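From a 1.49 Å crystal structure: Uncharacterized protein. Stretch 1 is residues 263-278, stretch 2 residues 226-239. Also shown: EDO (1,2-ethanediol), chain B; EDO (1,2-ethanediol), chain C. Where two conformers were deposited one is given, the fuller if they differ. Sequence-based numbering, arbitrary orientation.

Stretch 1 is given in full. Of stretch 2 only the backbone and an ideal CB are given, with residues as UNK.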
# COMPACT_ATOMS: atom_id res chain seq x y z
N PHE A 263 -6.70 4.79 -8.12
CA PHE A 263 -7.19 3.64 -7.36
C PHE A 263 -8.24 4.07 -6.31
O PHE A 263 -7.91 4.60 -5.26
CB PHE A 263 -6.02 2.90 -6.70
CG PHE A 263 -4.91 2.61 -7.68
CD1 PHE A 263 -5.16 1.92 -8.85
CD2 PHE A 263 -3.64 3.11 -7.46
CE1 PHE A 263 -4.14 1.71 -9.77
CE2 PHE A 263 -2.62 2.91 -8.35
CZ PHE A 263 -2.87 2.20 -9.52
N MSE A 264 -9.49 3.87 -6.68
CA MSE A 264 -10.68 4.10 -5.87
C MSE A 264 -10.94 5.53 -5.44
O MSE A 264 -11.82 5.78 -4.61
CB MSE A 264 -10.66 3.19 -4.66
CG MSE A 264 -10.56 1.75 -5.15
SE MSE A 264 -10.12 0.54 -3.68
CE MSE A 264 -8.22 0.97 -3.50
N GLY A 265 -10.21 6.48 -6.04
CA GLY A 265 -10.45 7.90 -5.84
C GLY A 265 -9.99 8.57 -4.57
O GLY A 265 -10.06 9.78 -4.44
N GLY A 266 -9.44 7.81 -3.65
CA GLY A 266 -9.14 8.36 -2.32
C GLY A 266 -9.31 7.31 -1.26
O GLY A 266 -9.60 6.12 -1.58
N ASP A 267 -9.17 7.74 -0.00
CA ASP A 267 -9.11 6.80 1.11
C ASP A 267 -10.28 6.76 2.07
O ASP A 267 -10.42 5.77 2.80
CB ASP A 267 -7.85 7.05 1.94
CG ASP A 267 -6.56 6.92 1.14
OD1 ASP A 267 -6.41 5.96 0.37
OD2 ASP A 267 -5.67 7.79 1.33
N GLN A 268 -11.08 7.84 2.15
CA GLN A 268 -12.12 7.93 3.18
C GLN A 268 -13.43 7.26 2.76
O GLN A 268 -14.45 7.89 2.51
CB GLN A 268 -12.37 9.38 3.61
CG GLN A 268 -11.11 10.12 3.97
CD GLN A 268 -11.38 11.46 4.63
OE1 GLN A 268 -12.43 11.68 5.23
NE2 GLN A 268 -10.40 12.36 4.54
N LYS A 269 -13.37 5.94 2.68
CA LYS A 269 -14.46 5.12 2.21
C LYS A 269 -14.10 3.66 2.49
O LYS A 269 -12.99 3.37 2.92
CB LYS A 269 -14.62 5.31 0.70
CG LYS A 269 -13.40 4.90 -0.09
CD LYS A 269 -13.39 5.44 -1.50
CE LYS A 269 -13.03 6.91 -1.54
NZ LYS A 269 -13.09 7.47 -2.90
N ILE A 270 -15.07 2.80 2.27
CA ILE A 270 -14.86 1.36 2.24
C ILE A 270 -15.35 0.90 0.88
O ILE A 270 -16.41 1.33 0.41
CB ILE A 270 -15.64 0.61 3.32
CG1 ILE A 270 -15.13 1.02 4.70
CG2 ILE A 270 -15.56 -0.91 3.12
CD1 ILE A 270 -15.96 0.51 5.85
N VAL A 271 -14.57 0.04 0.24
CA VAL A 271 -14.93 -0.47 -1.08
C VAL A 271 -15.08 -1.98 -1.02
O VAL A 271 -14.22 -2.66 -0.49
CB VAL A 271 -13.88 -0.09 -2.15
CG1 VAL A 271 -14.30 -0.59 -3.51
CG2 VAL A 271 -13.63 1.41 -2.15
N LYS A 272 -16.20 -2.48 -1.52
CA LYS A 272 -16.43 -3.91 -1.63
C LYS A 272 -16.31 -4.28 -3.10
O LYS A 272 -16.90 -3.65 -3.96
CB LYS A 272 -17.82 -4.30 -1.12
CG LYS A 272 -18.13 -5.79 -1.31
CD LYS A 272 -19.50 -6.13 -0.75
CE LYS A 272 -19.82 -7.60 -0.99
NZ LYS A 272 -21.07 -8.03 -0.30
N ILE A 273 -15.54 -5.33 -3.36
CA ILE A 273 -15.30 -5.81 -4.74
C ILE A 273 -15.74 -7.26 -4.80
O ILE A 273 -15.34 -8.08 -3.96
CB ILE A 273 -13.82 -5.69 -5.14
CG1 ILE A 273 -13.32 -4.27 -5.00
CG2 ILE A 273 -13.57 -6.16 -6.57
CD1 ILE A 273 -11.84 -4.14 -4.95
N GLU A 274 -16.59 -7.57 -5.79
CA GLU A 274 -17.07 -8.93 -6.04
C GLU A 274 -16.51 -9.29 -7.41
O GLU A 274 -16.70 -8.55 -8.37
CB GLU A 274 -18.60 -9.00 -6.05
CG GLU A 274 -19.21 -8.71 -4.68
CD GLU A 274 -20.70 -8.44 -4.74
OE1 GLU A 274 -21.10 -7.28 -5.03
OE2 GLU A 274 -21.46 -9.38 -4.46
N THR A 275 -15.85 -10.43 -7.51
CA THR A 275 -15.21 -10.83 -8.76
C THR A 275 -15.82 -12.09 -9.34
O THR A 275 -16.63 -12.76 -8.69
CB THR A 275 -13.70 -11.11 -8.58
OG1 THR A 275 -13.51 -12.43 -8.09
CG2 THR A 275 -13.02 -10.09 -7.64
N ALA A 276 -15.42 -12.39 -10.58
CA ALA A 276 -15.86 -13.60 -11.25
C ALA A 276 -15.13 -14.88 -10.80
O ALA A 276 -15.51 -15.96 -11.22
CB ALA A 276 -15.72 -13.43 -12.74
N ASN A 277 -14.14 -14.76 -9.90
CA ASN A 277 -13.43 -15.91 -9.40
C ASN A 277 -14.13 -16.39 -8.13
O ASN A 277 -13.86 -15.92 -7.03
CB ASN A 277 -11.97 -15.59 -9.12
CG ASN A 277 -11.17 -16.82 -8.71
OD1 ASN A 277 -11.74 -17.89 -8.48
ND2 ASN A 277 -9.87 -16.67 -8.57
N LYS A 278 -15.00 -17.37 -8.29
CA LYS A 278 -15.83 -17.85 -7.19
C LYS A 278 -15.13 -18.93 -6.39
O LYS A 278 -15.60 -20.05 -6.29
CB LYS A 278 -17.15 -18.36 -7.76
CG LYS A 278 -17.88 -17.34 -8.61
CD LYS A 278 -18.18 -16.06 -7.90
CE LYS A 278 -19.17 -15.21 -8.69
NZ LYS A 278 -19.27 -13.84 -8.13
N UNK A 226 -7.69 -8.84 -15.84
CA UNK A 226 -8.53 -9.53 -16.83
C UNK A 226 -9.83 -10.11 -16.26
O UNK A 226 -10.78 -10.29 -16.99
CB UNK A 226 -7.72 -10.66 -17.47
N UNK A 227 -9.87 -10.37 -14.96
CA UNK A 227 -11.05 -10.94 -14.33
C UNK A 227 -12.14 -9.90 -14.15
O UNK A 227 -11.89 -8.77 -13.72
CB UNK A 227 -10.69 -11.56 -12.98
N UNK A 228 -13.38 -10.28 -14.50
CA UNK A 228 -14.50 -9.37 -14.34
C UNK A 228 -14.79 -9.15 -12.85
O UNK A 228 -14.58 -10.04 -12.03
CB UNK A 228 -15.74 -9.91 -15.06
N UNK A 229 -15.24 -7.95 -12.53
CA UNK A 229 -15.58 -7.61 -11.14
C UNK A 229 -16.58 -6.43 -11.13
O UNK A 229 -16.80 -5.75 -12.15
CB UNK A 229 -14.32 -7.26 -10.35
N UNK A 230 -17.20 -6.24 -9.96
CA UNK A 230 -18.05 -5.09 -9.68
C UNK A 230 -17.67 -4.53 -8.31
O UNK A 230 -17.56 -5.29 -7.36
CB UNK A 230 -19.53 -5.47 -9.73
N UNK A 231 -17.41 -3.24 -8.24
CA UNK A 231 -17.11 -2.58 -6.97
C UNK A 231 -18.32 -1.80 -6.50
O UNK A 231 -19.02 -1.20 -7.32
CB UNK A 231 -15.90 -1.66 -7.10
N UNK A 232 -18.53 -1.79 -5.18
CA UNK A 232 -19.59 -1.00 -4.54
C UNK A 232 -18.90 -0.11 -3.50
O UNK A 232 -18.09 -0.59 -2.68
CB UNK A 232 -20.66 -1.89 -3.90
N UNK A 233 -19.22 1.18 -3.55
CA UNK A 233 -18.64 2.17 -2.67
C UNK A 233 -19.53 2.44 -1.45
O UNK A 233 -20.75 2.62 -1.57
CB UNK A 233 -18.39 3.47 -3.44
N UNK A 234 -18.90 2.42 -0.28
CA UNK A 234 -19.55 2.59 1.00
C UNK A 234 -18.90 3.71 1.81
O UNK A 234 -17.74 4.09 1.57
CB UNK A 234 -19.52 1.28 1.79
N UNK A 235 -19.65 4.23 2.76
CA UNK A 235 -19.12 5.17 3.70
C UNK A 235 -18.24 4.40 4.69
O UNK A 235 -18.21 3.17 4.69
CB UNK A 235 -20.24 5.93 4.41
N UNK A 236 -17.60 5.13 5.58
CA UNK A 236 -16.69 4.52 6.57
C UNK A 236 -17.41 3.76 7.69
O UNK A 236 -16.76 3.03 8.47
CB UNK A 236 -15.81 5.61 7.19
N UNK A 237 -18.73 3.88 7.76
CA UNK A 237 -19.53 3.01 8.63
C UNK A 237 -20.30 1.95 7.82
O UNK A 237 -21.28 1.37 8.29
CB UNK A 237 -20.51 3.85 9.45
N UNK A 238 -19.80 1.67 6.62
CA UNK A 238 -20.30 0.63 5.73
C UNK A 238 -21.78 0.77 5.37
O UNK A 238 -22.55 -0.18 5.50
CB UNK A 238 -20.07 -0.74 6.38
N UNK A 239 -22.16 1.98 4.98
CA UNK A 239 -23.48 2.23 4.42
C UNK A 239 -23.25 2.57 2.96
O UNK A 239 -22.31 3.30 2.62
CB UNK A 239 -24.22 3.34 5.16
C1 EDO B . -10.27 2.95 -0.49
O1 EDO B . -8.92 3.32 -0.69
C2 EDO B . -10.54 2.45 0.95
O2 EDO B . -9.84 3.24 1.90
C1 EDO C . -14.67 7.40 -6.52
O1 EDO C . -13.98 8.56 -6.01
C2 EDO C . -15.87 7.05 -5.64
O2 EDO C . -15.63 7.31 -4.25

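Strand 270-275 runs antiparallel to 229-234 (163° between directions), so side chains of paired residues share a face of the sheet: V271, I273 and T275 lie on one, I270, K272 and E274 on the other.

At position 226 the ideal CB has nothing of stretch 1 within 5.5 Å, so the visible atoms set no preference; it is S226. Position 227 points toward stretch 1, its CB 5.4 Å from T275 CB, leaving room for a small or branched side chain. T227 sends CG2 to 3.9 Å from A276 N. Position 228 has its CB 4.2 Å from A276 CB, with open space beyond; many residues would suit. It is D228, whose backbone O accepts from A276 N at 2.9 Å.

Position 229 pairs with T275 at a close CA-CA of 4.0 Å, and its CB lies 4.0 Å from I273 CG2. Apolar or aromatic groups fit. Y229 rests CD2 3.8 Å from I273 CG2, while its end leads away.

Position 230 faces the side of K272 and E274, where polar or beta-branched residues suit a strand. T230 exchanges backbone hydrogen bonds with E274: T230 N to E274 O, 2.8 Å, and E274 N to T230 O, 2.9 Å.

Position 231 has its CB 4.1 Å from V271 CG1 and 4.2 Å from I273 CG1, an apolar site that small side chains satisfy directly. A231 makes both contacts with its methyl.

Position 232 sits opposite K272, where a polar or beta-branched residue is plausible. OG1 of T232 lies 2.8 Å from the O of water 1, whose O is also 2.7 Å from E274 OE1; the water joins the two strands.

At position 233 the CB is 5.3 Å from V271 CG2, so a long side chain is needed to exploit the surface formed by V271, K269 and M264. An aromatic or long aliphatic group would serve. Y233 places CE2 3.7 Å from V271 CG2; V271 CG1 covers one ring face, C2 of the 1,2-ethanediol of chain C lies over the opposite face, and K269 CD lies at the edge.

Position 234 shares its face with I270 and K272, inviting an amphipathic or aromatic group. Y234 brings CE1 3.7 Å from K272 CB.

Positions 235-238 form a type I turn. The CB at 235 points away, so many side chains would suit; it is T235. Position 236 lies beside K269 and I270, suiting a compact group; T236 CG2 is 3.6 Å from K269 N. Position 237 also points away, and polar groups suit a turn; in D237, OD1 accepts from T235 OG1 at a very short 2.4 Å. Position 238, at positive phi (58°), has its CB 4.3 Å from I270 CD1, favouring an apolar group if not glycine or asparagine; F238 CD1 meets I270 CG2 at 3.8 Å. Position 239 is out of reach, leaving the choice open: K239.

Stretch 2, residues 226-239: STDYTATYYTTDFK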
# COMPACT_ATOMS: atom_id res chain seq x y z
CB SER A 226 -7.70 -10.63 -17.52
OG SER A 226 -7.37 -11.69 -16.61
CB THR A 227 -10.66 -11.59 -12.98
OG1 THR A 227 -9.67 -12.61 -13.21
CG2 THR A 227 -11.88 -12.23 -12.26
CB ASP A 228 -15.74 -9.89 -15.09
CG ASP A 228 -16.85 -8.85 -15.17
OD1 ASP A 228 -16.53 -7.65 -15.30
OD2 ASP A 228 -18.04 -9.23 -15.12
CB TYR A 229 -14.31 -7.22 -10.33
CG TYR A 229 -13.81 -5.83 -10.71
CD1 TYR A 229 -12.96 -5.63 -11.78
CD2 TYR A 229 -14.28 -4.71 -10.05
CE1 TYR A 229 -12.54 -4.36 -12.15
CE2 TYR A 229 -13.89 -3.42 -10.42
CZ TYR A 229 -13.01 -3.24 -11.47
OH TYR A 229 -12.66 -1.96 -11.86
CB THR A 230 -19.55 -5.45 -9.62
OG1 THR A 230 -19.89 -6.36 -10.67
CG2 THR A 230 -20.37 -4.18 -9.69
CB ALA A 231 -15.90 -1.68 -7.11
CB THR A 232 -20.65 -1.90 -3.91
OG1 THR A 232 -21.20 -2.75 -4.94
CG2 THR A 232 -21.78 -1.07 -3.28
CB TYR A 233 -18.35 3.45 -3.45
CG TYR A 233 -17.18 3.31 -4.38
CD1 TYR A 233 -17.33 2.77 -5.65
CD2 TYR A 233 -15.91 3.75 -4.01
CE1 TYR A 233 -16.23 2.60 -6.49
CE2 TYR A 233 -14.83 3.62 -4.84
CZ TYR A 233 -14.99 3.05 -6.09
OH TYR A 233 -13.90 2.90 -6.91
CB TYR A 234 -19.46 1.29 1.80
CG TYR A 234 -20.24 0.12 1.27
CD1 TYR A 234 -19.72 -0.69 0.27
CD2 TYR A 234 -21.47 -0.23 1.82
CE1 TYR A 234 -20.42 -1.77 -0.22
CE2 TYR A 234 -22.17 -1.32 1.34
CZ TYR A 234 -21.65 -2.08 0.33
OH TYR A 234 -22.33 -3.17 -0.15
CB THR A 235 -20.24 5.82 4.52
OG1 THR A 235 -20.95 4.80 5.25
CG2 THR A 235 -21.18 6.50 3.63
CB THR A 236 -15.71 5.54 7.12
OG1 THR A 236 -16.42 6.61 7.72
CG2 THR A 236 -14.80 6.06 6.02
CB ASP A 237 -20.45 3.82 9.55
CG ASP A 237 -21.39 4.70 8.82
OD1 ASP A 237 -21.28 4.87 7.59
OD2 ASP A 237 -22.27 5.25 9.49
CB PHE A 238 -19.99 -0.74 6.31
CG PHE A 238 -19.98 -1.85 5.28
CD1 PHE A 238 -19.16 -1.76 4.18
CD2 PHE A 238 -20.76 -2.99 5.43
CE1 PHE A 238 -19.12 -2.74 3.22
CE2 PHE A 238 -20.72 -3.99 4.47
CZ PHE A 238 -19.90 -3.87 3.37
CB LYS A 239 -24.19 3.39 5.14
CG LYS A 239 -24.26 3.27 6.66
CD LYS A 239 -24.91 1.98 7.16
CE LYS A 239 -25.00 2.01 8.68
NZ LYS A 239 -25.39 0.70 9.26
O HOH W 1 -19.58 -5.08 -5.06
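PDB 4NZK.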